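PTS system, IIA component (Streptococcus pneumoniae serotype 4, PDB 5T3U) probably accepts a phosphoryl group from HPr and relays it to its IIB partner in the phosphotransferase system tied to pneumococcal fucose utilization. Local coordinates at the interface of chains A and B. Numbering follows the deposited sequence. Chains: chain A/B, PTS system, IIA component.

Contact 1: the interface of chains A and B. Residues chain A 16-19, 45; chain B 22, 25-26.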
loop_
_atom_site.group_PDB
_atom_site.type_symbol
_atom_site.label_atom_id
_atom_site.label_comp_id
_atom_site.label_asym_id
_atom_site.label_seq_id
_atom_site.Cartn_x
_atom_site.Cartn_y
_atom_site.Cartn_z
ATOM N N HIS A 16 -1.539 -6.710 8.813
ATOM C CA HIS A 16 -2.862 -7.336 9.039
ATOM C C HIS A 16 -3.480 -7.643 7.662
ATOM O O HIS A 16 -3.263 -6.897 6.705
ATOM C CB HIS A 16 -3.781 -6.372 9.762
ATOM C CG HIS A 16 -3.340 -6.040 11.152
ATOM N ND1 HIS A 16 -2.432 -5.037 11.424
ATOM C CD2 HIS A 16 -3.736 -6.525 12.352
ATOM C CE1 HIS A 16 -2.278 -4.928 12.731
ATOM N NE2 HIS A 16 -3.034 -5.839 13.315
ATOM N N GLY A 17 -4.196 -8.762 7.553
ATOM C CA GLY A 17 -4.866 -9.110 6.308
ATOM C C GLY A 17 -3.996 -9.264 5.079
ATOM O O GLY A 17 -2.797 -9.525 5.176
ATOM N N ASN A 18 -4.640 -9.094 3.918
ATOM C CA ASN A 18 -4.107 -9.397 2.614
ATOM C C ASN A 18 -3.298 -8.248 1.967
ATOM O O ASN A 18 -2.850 -8.383 0.833
ATOM C CB ASN A 18 -5.272 -9.800 1.683
ATOM C CG ASN A 18 -5.923 -11.135 2.074
ATOM O OD1 ASN A 18 -5.335 -11.958 2.782
ATOM N ND2 ASN A 18 -7.136 -11.352 1.601
ATOM N N PHE A 19 -3.119 -7.128 2.663
ATOM C CA PHE A 19 -2.331 -5.999 2.101
ATOM C C PHE A 19 -0.955 -6.415 1.566
ATOM O O PHE A 19 -0.596 -6.067 0.418
ATOM C CB PHE A 19 -2.153 -4.881 3.134
ATOM C CG PHE A 19 -1.547 -3.603 2.584
ATOM C CD1 PHE A 19 -2.164 -2.904 1.550
ATOM C CD2 PHE A 19 -0.380 -3.077 3.139
ATOM C CE1 PHE A 19 -1.644 -1.719 1.090
ATOM C CE2 PHE A 19 0.156 -1.906 2.668
ATOM C CZ PHE A 19 -0.487 -1.222 1.612
ATOM N N MET A 45 -4.206 -12.692 9.959
ATOM C CA MET A 45 -5.558 -12.869 9.470
ATOM C C MET A 45 -6.601 -12.693 10.579
ATOM O O MET A 45 -6.265 -12.801 11.774
ATOM C CB MET A 45 -5.682 -14.224 8.765
ATOM C CG MET A 45 -4.671 -14.396 7.616
ATOM S SD MET A 45 -4.800 -13.070 6.371
ATOM C CE MET A 45 -6.331 -13.529 5.556
ATOM N N GLY B 22 -6.655 -6.071 -1.685
ATOM C CA GLY B 22 -5.960 -6.429 -0.453
ATOM C C GLY B 22 -5.879 -5.261 0.512
ATOM O O GLY B 22 -6.048 -5.446 1.722
ATOM N N MET B 25 -9.469 -4.914 2.135
ATOM C CA MET B 25 -9.644 -6.016 3.090
ATOM C C MET B 25 -8.945 -5.665 4.406
ATOM O O MET B 25 -9.553 -5.714 5.475
ATOM C CB MET B 25 -9.038 -7.303 2.495
ATOM C CG MET B 25 -9.209 -8.525 3.318
ATOM S SD MET B 25 -7.963 -8.715 4.654
ATOM C CE MET B 25 -8.495 -10.364 5.182
ATOM N N THR B 26 -7.687 -5.243 4.306
ATOM C CA THR B 26 -6.903 -4.857 5.482
ATOM C C THR B 26 -7.489 -3.629 6.165
ATOM O O THR B 26 -7.595 -3.594 7.394
ATOM C CB THR B 26 -5.460 -4.607 5.087
ATOM O OG1 THR B 26 -4.890 -5.850 4.666
ATOM C CG2 THR B 26 -4.641 -4.036 6.245
#
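B:Thr26 and B:Met25, on one face of helix 19-31, press into the turn A:His16–A:Phe19 in a helix-against-loop part of a two-fold homodimer interface. It probably helps to hold together a dimer of the kind familiar in mannose-type IIA proteins, and it grips the backbone around the histidine that carries the phosphoryl group in this family. The hydroxyl of B:Thr26 does most of the polar work. OG1 donates to the backbone O of A:His16 at 2.8 Å, tilted 30° from the carbonyl plane, and receives the backbone N-H of A:Phe19 at 3.0 Å. The end of strand 9-16 and the first residue of the following helix are thereby tied to one side-chain oxygen. OG1 also lies 3.2 Å from O of B:Gly22, one turn earlier in its own helix. Since the hydroxyl has one hydrogen, the two carbonyl oxygens must share it or take it in turn. With OG1 beside its own backbone N (chi1 -66°), the group can reach both the carbonyl one turn back and the partner loop. The example shows how an intrahelical threonine bond can be extended into a subunit contact.

Beside this polar knot B:Met25 supplies the apolar part. Its CG runs away from the backbone N, and a bend at chi2 (-83°) turns the thioether along the loop. SD rests 3.5 Å from CA of A:Gly17, where no side chain intervenes, and the N-H of A:Asn18 points at the same sulfur in a weak hydrogen bond. The amide of A:Asn18 slants across the thioether, its ND2 near CG and CE, while its CB packs over the bare CA of B:Gly22. At the margin the two methionines cross almost perpendicularly, methyl to methyl, with A:Met45 CE and B:Met25 CE 3.9 Å apart.

Contact 2: the interface of chains A and B. Residues chain A 26, 29-30, 104; chain B 16-17, 76-77.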
loop_
_atom_site.group_PDB
_atom_site.type_symbol
_atom_site.label_atom_id
_atom_site.label_comp_id
_atom_site.label_asym_id
_atom_site.label_seq_id
_atom_site.Cartn_x
_atom_site.Cartn_y
_atom_site.Cartn_z
ATOM N N THR A 26 1.259 -7.422 -6.960
ATOM C CA THR A 26 1.278 -6.224 -7.805
ATOM C C THR A 26 2.702 -5.803 -8.142
ATOM O O THR A 26 2.994 -5.470 -9.294
ATOM C CB THR A 26 0.537 -5.093 -7.120
ATOM O OG1 THR A 26 -0.845 -5.450 -7.035
ATOM C CG2 THR A 26 0.676 -3.774 -7.882
ATOM N N MET A 29 4.214 -7.646 -10.963
ATOM C CA MET A 29 3.735 -7.253 -12.292
ATOM C C MET A 29 4.692 -6.247 -12.901
ATOM O O MET A 29 4.777 -6.136 -14.122
ATOM C CB MET A 29 2.325 -6.694 -12.234
ATOM C CG MET A 29 1.275 -7.762 -11.960
ATOM S SD MET A 29 -0.405 -7.106 -11.844
ATOM C CE MET A 29 -0.624 -6.486 -13.520
ATOM N N PHE A 30 5.432 -5.541 -12.055
ATOM C CA PHE A 30 6.423 -4.582 -12.527
ATOM C C PHE A 30 7.842 -5.123 -12.598
ATOM O O PHE A 30 8.553 -4.828 -13.538
ATOM C CB PHE A 30 6.375 -3.294 -11.683
ATOM C CG PHE A 30 5.040 -2.599 -11.752
ATOM C CD1 PHE A 30 4.690 -1.852 -12.877
ATOM C CD2 PHE A 30 4.136 -2.712 -10.718
ATOM C CE1 PHE A 30 3.442 -1.226 -12.964
ATOM C CE2 PHE A 30 2.897 -2.081 -10.786
ATOM C CZ PHE A 30 2.539 -1.357 -11.916
ATOM N N ILE A 104 3.281 0.876 -2.939
ATOM C CA ILE A 104 3.830 0.087 -4.047
ATOM C C ILE A 104 5.182 0.663 -4.503
ATOM O O ILE A 104 6.127 -0.081 -4.684
ATOM C CB ILE A 104 2.784 -0.100 -5.183
ATOM C CG1 ILE A 104 1.875 -1.267 -4.833
ATOM C CG2 ILE A 104 3.434 -0.303 -6.609
ATOM C CD1 ILE A 104 2.539 -2.639 -4.844
ATOM N N HIS B 16 -2.863 -1.963 -10.631
ATOM C CA HIS B 16 -2.515 -3.257 -11.259
ATOM C C HIS B 16 -2.606 -4.348 -10.175
ATOM O O HIS B 16 -2.312 -4.087 -9.007
ATOM C CB HIS B 16 -1.090 -3.224 -11.773
ATOM C CG HIS B 16 -0.869 -2.254 -12.890
ATOM N ND1 HIS B 16 -0.591 -0.921 -12.672
ATOM C CD2 HIS B 16 -0.813 -2.437 -14.230
ATOM C CE1 HIS B 16 -0.386 -0.321 -13.832
ATOM N NE2 HIS B 16 -0.544 -1.211 -14.793
ATOM N N GLY B 17 -3.064 -5.542 -10.551
ATOM C CA GLY B 17 -3.134 -6.652 -9.611
ATOM C C GLY B 17 -3.981 -6.452 -8.373
ATOM O O GLY B 17 -4.893 -5.625 -8.352
ATOM N N ASP B 76 -2.205 3.023 -7.353
ATOM C CA ASP B 76 -1.019 2.398 -6.788
ATOM C C ASP B 76 0.265 3.188 -7.016
ATOM O O ASP B 76 1.062 3.330 -6.097
ATOM C CB ASP B 76 -0.884 0.918 -7.219
ATOM C CG ASP B 76 -1.049 0.692 -8.737
ATOM O OD1 ASP B 76 -1.433 1.628 -9.486
ATOM O OD2 ASP B 76 -0.826 -0.476 -9.166
ATOM N N LEU B 77 0.445 3.716 -8.228
ATOM C CA LEU B 77 1.614 4.517 -8.521
ATOM C C LEU B 77 1.420 5.423 -9.763
ATOM O O LEU B 77 0.616 5.114 -10.652
ATOM C CB LEU B 77 2.840 3.600 -8.670
ATOM C CG LEU B 77 3.096 2.836 -9.960
ATOM C CD1 LEU B 77 4.366 1.976 -9.811
ATOM C CD2 LEU B 77 1.924 1.960 -10.414
HETATM O O HOH W 1 1.077 2.543 -3.545
#
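A:Phe30 drives the rim of its ring against a face of the B:His16 imidazole, covering the family's phosphoryl-carrying histidine from the neighbouring subunit. The rings meet edge to face, their planes at 77° and centroids 4.8 Å apart, with CZ leading and sitting 3.6 Å from CE1 of the imidazole. CZ also reaches CD2 of B:Leu77 at 3.7 Å, wedged between histidine and leucine. A:Met29 completes this dense part: bent at chi3 (64°), its chain brings CE to 3.7 Å from CB of B:His16 and lays SD over CA of B:Gly17.

Behind the histidine, B:Asp76 is the second-shell support. Its OD2 takes the backbone N-H of B:His16 at 2.9 Å, from above the carboxylate plane, and the same oxygen lies at the imidazole edge, in the ring plane. The carboxylate thus probably helps to hold the histidine backbone and set the ring's place.

Packing slackens towards A:Ile104, where CG2 comes no nearer than 4.0 Å to CD1 of B:Leu77. Here water replaces direct polar contact, joining the backbone N of A:Ile104 (2.8 Å from water 1) to O of B:Asp76. The principle is a familiar one: an active-site histidine at a strand end, walled in by the neighbouring subunit. The later turns of helix 19-31 and the start of helix 104-112 in chain A cover the end of strand 9-16 and the loop following strand 70-75 in chain B.

About 16 Å separates the C-alpha centres of contact 1 and contact 2, and both use helix 19-31 of one chain against the end of strand 9-16 of the other, with the chains exchanged. The bond from A:Thr26 to B:His16 in contact 2 is the two-fold twin of one in contact 1. The two sites therefore show neighbouring stretches of one arrangement that the two-fold axis copies: contact 1 the earlier helical turns against the loop, contact 2 the later turns against the histidine ring. Each active-site histidine is thus framed by the opposite subunit, so dimerisation and active-site shape are probably linked.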